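Enoyl-CoA hydratase/isomerase (Mycobacterium avium, PDB 3P5M) probably acts on coenzyme A thioesters as an enoyl-CoA hydratase or isomerase of the crotonase superfamily. Local coordinates at residues B[118-123]-B[181-186]; B[122-127]-B[160-165]. One frame throughout, in Å; residues are numbered along the deposited sequence.

Contact 1 of 2, residues B[118-123]-B[181-186]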
loop_
_atom_site.group_PDB
_atom_site.type_symbol
_atom_site.label_atom_id
_atom_site.label_comp_id
_atom_site.label_asym_id
_atom_site.label_seq_id
_atom_site.Cartn_x
_atom_site.Cartn_y
_atom_site.Cartn_z
ATOM N N VAL B 118 19.999 -6.020 3.883
ATOM C CA VAL B 118 19.587 -6.224 2.490
ATOM C C VAL B 118 18.995 -7.629 2.410
ATOM O O VAL B 118 19.701 -8.643 2.563
ATOM C CB VAL B 118 20.785 -6.055 1.485
ATOM C CG1 VAL B 118 20.292 -6.216 0.048
ATOM C CG2 VAL B 118 21.500 -4.668 1.637
ATOM N N ALA B 119 17.690 -7.680 2.231
ATOM C CA ALA B 119 16.956 -8.927 2.362
ATOM C C ALA B 119 16.595 -9.476 0.986
ATOM O O ALA B 119 16.093 -8.734 0.129
ATOM C CB ALA B 119 15.674 -8.712 3.225
ATOM N N ALA B 120 16.878 -10.770 0.788
ATOM C CA ALA B 120 16.473 -11.500 -0.417
ATOM C C ALA B 120 14.966 -11.684 -0.390
ATOM O O ALA B 120 14.379 -11.775 0.729
ATOM C CB ALA B 120 17.196 -12.865 -0.455
ATOM N N PRO B 121 14.329 -11.775 -1.577
ATOM C CA PRO B 121 12.841 -11.860 -1.709
ATOM C C PRO B 121 12.194 -12.982 -0.917
ATOM O O PRO B 121 11.119 -12.776 -0.292
ATOM C CB PRO B 121 12.589 -12.074 -3.219
ATOM C CG PRO B 121 13.901 -11.906 -3.898
ATOM C CD PRO B 121 15.001 -11.633 -2.890
ATOM N N ALA B 122 12.839 -14.142 -0.906
ATOM C CA ALA B 122 12.308 -15.287 -0.158
ATOM C C ALA B 122 12.796 -15.313 1.301
ATOM O O ALA B 122 12.576 -16.307 2.026
ATOM C CB ALA B 122 12.662 -16.601 -0.892
ATOM N N SER B 123 13.445 -14.240 1.748
ATOM C CA SER B 123 13.963 -14.228 3.145
ATOM C C SER B 123 12.833 -13.910 4.128
ATOM O O SER B 123 11.767 -13.477 3.701
ATOM C CB SER B 123 15.195 -13.347 3.328
ATOM O OG SER B 123 14.915 -11.961 3.209
ATOM N N ASP B 181 15.734 -11.621 -9.421
ATOM C CA ASP B 181 17.027 -12.239 -9.240
ATOM C C ASP B 181 18.077 -11.214 -8.808
ATOM O O ASP B 181 19.261 -11.438 -9.002
ATOM C CB ASP B 181 17.487 -12.955 -10.522
ATOM C CG ASP B 181 17.533 -12.032 -11.770
ATOM O OD1 ASP B 181 18.103 -12.480 -12.781
ATOM O OD2 ASP B 181 17.016 -10.893 -11.775
ATOM N N GLU B 182 17.630 -10.101 -8.216
ATOM C CA GLU B 182 18.500 -8.937 -8.009
ATOM C C GLU B 182 19.234 -8.824 -6.668
ATOM O O GLU B 182 19.976 -7.847 -6.444
ATOM C CB GLU B 182 17.717 -7.665 -8.259
ATOM C CG GLU B 182 17.535 -7.353 -9.732
ATOM C CD GLU B 182 16.629 -6.148 -9.985
ATOM O OE1 GLU B 182 16.222 -5.457 -9.018
ATOM O OE2 GLU B 182 16.344 -5.879 -11.158
ATOM N N TYR B 183 19.043 -9.810 -5.793
ATOM C CA TYR B 183 19.523 -9.725 -4.426
ATOM C C TYR B 183 21.045 -9.494 -4.354
ATOM O O TYR B 183 21.511 -8.571 -3.663
ATOM C CB TYR B 183 19.115 -10.999 -3.652
ATOM C CG TYR B 183 19.901 -11.192 -2.356
ATOM C CD1 TYR B 183 19.755 -10.313 -1.284
ATOM C CD2 TYR B 183 20.786 -12.260 -2.218
ATOM C CE1 TYR B 183 20.487 -10.493 -0.088
ATOM C CE2 TYR B 183 21.512 -12.464 -1.042
ATOM C CZ TYR B 183 21.361 -11.574 0.022
ATOM O OH TYR B 183 22.097 -11.774 1.182
ATOM N N GLU B 184 21.795 -10.359 -5.045
ATOM C CA GLU B 184 23.251 -10.352 -5.021
ATOM C C GLU B 184 23.792 -9.031 -5.560
ATOM O O GLU B 184 24.705 -8.433 -4.972
ATOM C CB GLU B 184 23.835 -11.551 -5.827
ATOM C CG GLU B 184 23.767 -12.897 -5.104
ATOM C CD GLU B 184 22.380 -13.578 -5.226
ATOM O OE1 GLU B 184 21.448 -12.997 -5.860
ATOM O OE2 GLU B 184 22.215 -14.703 -4.677
ATOM N N SER B 185 23.211 -8.581 -6.673
ATOM C CA SER B 185 23.676 -7.376 -7.349
ATOM C C SER B 185 23.400 -6.143 -6.500
ATOM O O SER B 185 24.260 -5.249 -6.396
ATOM C CB SER B 185 23.004 -7.235 -8.712
ATOM O OG SER B 185 23.140 -5.908 -9.180
ATOM N N VAL B 186 22.222 -6.113 -5.869
ATOM C CA VAL B 186 21.861 -5.002 -4.977
ATOM C C VAL B 186 22.757 -4.971 -3.737
ATOM O O VAL B 186 23.313 -3.943 -3.423
ATOM C CB VAL B 186 20.363 -4.973 -4.611
ATOM C CG1 VAL B 186 20.079 -3.923 -3.550
ATOM C CG2 VAL B 186 19.559 -4.622 -5.851
#
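Y183, in the first turn of helix 183-195, lays its ring against A120, where the chain leaves strand 116-119 of the main sheet of this crotonase-superfamily protein. The bump is the A120 methyl, and the shallow seat it meets is the flat of the ring: A120 CB sits 3.8 Å from the centroid of the Y183 ring and 17° off the ring normal, a CH-pi contact over one face, displaced toward the rim on the CG-CD1 side. A chi1 of 163° puts CG anti to the backbone N, on the side of the strand end. V118 O lies at the ring edge, close to its plane, with Y183 CE1 3.3 Å away. P121 touches the base of the side chain, its CD 4.2 Å from Y183 CB. One turn further on, V186 adds a small apolar touch, V186 CG1 meeting V118 CG1 at 4.3 Å. Beyond the strand the chain reverses in a type I turn from A120 to S123, in which A120 O accepts from S123 N at 2.8 Å and also from S123 OG, which has a weak bond to V99 O as well. T178, which bonds to A119 O, touches both V118 and Y183. No hydrogen bond joins the two segments, which meet by apolar and ring contacts and by V118 O at the ring edge; the strand end bonds instead to neighbours such as V99 and T178.

Contact 2 of 2, residues B[122-127]-B[160-165]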
loop_
_atom_site.group_PDB
_atom_site.type_symbol
_atom_site.label_atom_id
_atom_site.label_comp_id
_atom_site.label_asym_id
_atom_site.label_seq_id
_atom_site.Cartn_x
_atom_site.Cartn_y
_atom_site.Cartn_z
ATOM N N ALA B 122 12.839 -14.142 -0.906
ATOM C CA ALA B 122 12.308 -15.287 -0.158
ATOM C C ALA B 122 12.796 -15.313 1.301
ATOM O O ALA B 122 12.576 -16.307 2.026
ATOM C CB ALA B 122 12.662 -16.601 -0.892
ATOM N N SER B 123 13.445 -14.240 1.748
ATOM C CA SER B 123 13.963 -14.228 3.145
ATOM C C SER B 123 12.833 -13.910 4.128
ATOM O O SER B 123 11.767 -13.477 3.701
ATOM C CB SER B 123 15.195 -13.347 3.328
ATOM O OG SER B 123 14.915 -11.961 3.209
ATOM N N TYR B 124 13.011 -14.270 5.403
ATOM C CA TYR B 124 12.027 -13.938 6.447
ATOM C C TYR B 124 12.643 -13.841 7.841
ATOM O O TYR B 124 13.751 -14.352 8.101
ATOM C CB TYR B 124 10.875 -14.954 6.470
ATOM C CG TYR B 124 11.278 -16.359 6.809
ATOM C CD1 TYR B 124 11.213 -16.819 8.131
ATOM C CD2 TYR B 124 11.714 -17.241 5.824
ATOM C CE1 TYR B 124 11.547 -18.122 8.457
ATOM C CE2 TYR B 124 12.059 -18.575 6.139
ATOM C CZ TYR B 124 11.964 -18.990 7.448
ATOM O OH TYR B 124 12.285 -20.261 7.773
ATOM N N PHE B 125 11.879 -13.214 8.733
ATOM C CA PHE B 125 12.327 -12.823 10.072
ATOM C C PHE B 125 11.288 -13.372 11.020
ATOM O O PHE B 125 10.074 -13.214 10.803
ATOM C CB PHE B 125 12.429 -11.298 10.137
ATOM C CG PHE B 125 13.390 -10.723 9.123
ATOM C CD1 PHE B 125 14.722 -10.447 9.471
ATOM C CD2 PHE B 125 12.995 -10.518 7.826
ATOM C CE1 PHE B 125 15.619 -9.957 8.530
ATOM C CE2 PHE B 125 13.869 -10.039 6.875
ATOM C CZ PHE B 125 15.192 -9.744 7.223
ATOM N N GLN B 126 11.738 -14.071 12.057
ATOM C CA GLN B 126 10.790 -14.787 12.869
ATOM C C GLN B 126 11.345 -15.015 14.275
ATOM O O GLN B 126 12.472 -15.465 14.433
ATOM C CB GLN B 126 10.494 -16.148 12.236
ATOM C CG GLN B 126 9.427 -16.975 12.990
ATOM C CD GLN B 126 9.368 -18.450 12.521
ATOM O OE1 GLN B 126 10.330 -18.960 11.968
ATOM N NE2 GLN B 126 8.233 -19.117 12.746
ATOM N N LEU B 127 10.525 -14.709 15.272
ATOM C CA LEU B 127 10.856 -15.010 16.677
ATOM C C LEU B 127 10.188 -16.347 17.015
ATOM O O LEU B 127 9.099 -16.398 17.609
ATOM C CB LEU B 127 10.387 -13.879 17.596
ATOM C CG LEU B 127 10.937 -12.476 17.316
ATOM C CD1 LEU B 127 10.386 -11.432 18.321
ATOM C CD2 LEU B 127 12.471 -12.466 17.325
ATOM N N ALA B 160 4.836 -16.138 17.107
ATOM C CA ALA B 160 5.932 -16.798 16.388
ATOM C C ALA B 160 5.741 -16.862 14.831
ATOM O O ALA B 160 6.260 -17.762 14.179
ATOM C CB ALA B 160 6.206 -18.211 16.994
ATOM N N GLU B 161 5.019 -15.899 14.251
ATOM C CA GLU B 161 4.745 -15.913 12.800
ATOM C C GLU B 161 5.977 -15.497 12.039
ATOM O O GLU B 161 6.776 -14.686 12.538
ATOM C CB GLU B 161 3.566 -14.975 12.432
ATOM C CG GLU B 161 2.216 -15.527 12.848
ATOM C CD GLU B 161 1.121 -14.453 13.023
ATOM O OE1 GLU B 161 1.324 -13.276 12.666
ATOM O OE2 GLU B 161 0.056 -14.802 13.545
ATOM N N LYS B 162 6.131 -16.048 10.837
ATOM C CA LYS B 162 7.174 -15.637 9.912
ATOM C C LYS B 162 6.767 -14.294 9.320
ATOM O O LYS B 162 5.626 -14.124 8.882
ATOM C CB LYS B 162 7.327 -16.658 8.768
ATOM C CG LYS B 162 7.971 -17.993 9.225
ATOM C CD LYS B 162 8.048 -19.016 8.075
ATOM C CE LYS B 162 8.375 -20.407 8.632
ATOM N NZ LYS B 162 8.283 -21.430 7.560
ATOM N N ILE B 163 7.704 -13.340 9.311
ATOM C CA ILE B 163 7.483 -12.074 8.622
ATOM C C ILE B 163 8.301 -12.052 7.344
ATOM O O ILE B 163 9.537 -12.106 7.394
ATOM C CB ILE B 163 7.904 -10.884 9.514
ATOM C CG1 ILE B 163 7.313 -11.039 10.947
ATOM C CG2 ILE B 163 7.557 -9.559 8.817
ATOM C CD1 ILE B 163 5.724 -11.180 11.003
ATOM N N SER B 164 7.626 -11.918 6.208
ATOM C CA SER B 164 8.280 -11.946 4.903
ATOM C C SER B 164 9.241 -10.786 4.761
ATOM O O SER B 164 9.105 -9.761 5.451
ATOM C CB SER B 164 7.238 -11.846 3.786
ATOM O OG SER B 164 6.676 -10.537 3.756
ATOM N N ALA B 165 10.223 -10.939 3.888
ATOM C CA ALA B 165 11.094 -9.795 3.591
ATOM C C ALA B 165 10.274 -8.570 3.188
ATOM O O ALA B 165 10.543 -7.502 3.666
ATOM C CB ALA B 165 12.091 -10.127 2.511
HETATM O O HOH W 1 7.774 -13.961 14.912
#
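An antiparallel strand pair, 124-126 with 163-164, forms this contact, and Y124, Q126 and K162 carry its side-chain part. F125 and I163 are the hydrogen-bonded pair, F125 N giving to I163 O at 2.9 Å and I163 N to F125 O at 2.8 Å; Y124 and S164 are the adjacent non-hydrogen-bonded pair. A165 N, at the start of helix 165-171, reaches S123 O at 3.0 Å from above the carbonyl plane, with a bent N-H...O angle of 135°. The extended K162 chain crosses the Y124 side chain obliquely, its CD over one face of the ring and 3.9 Å from the centroid in a CH-pi contact, while its CG also packs on the carboxamide of Q126, 3.6 Å from Q126 CD. The Q126 amide is turned so that A160 O lies in its plane, and NE2 donates to that carbonyl at 2.8 Å in a nearly straight bond of 172°. Past the last paired residues, a water bridges L127 N and E161 O. K162 NZ forms a salt bridge with D181 of the second subunit, while S164, the N-cap residue of helix 165-171, bonds through OG to T167. Strand 102-104 pairs with the other edge of 124-126, F125 packs on A168 of helix 165-171, and I163 touches M156 of helix 150-159 and W171 of helix 165-171.

The two contacts share A122 and S123: the turn that ends strand 116-119 in contact 1 leads straight into strand 124-126 of contact 2. Both are partly buried, but contact 1 lies farther out, its centre about 17 Å from the chain centre, against about 12 Å for the centre of contact 2. It joins a strand of the six-stranded sheet to a helix by apolar and ring contacts, whereas contact 2 pairs two strands of the small three-stranded sheet by hydrogen bonds. A165 connects them, its CB packing on A119 CB and lying 3.3 Å from A120 O. Both also reach the second subunit, where the partner of D181 in contact 1 is K162 of that other chain.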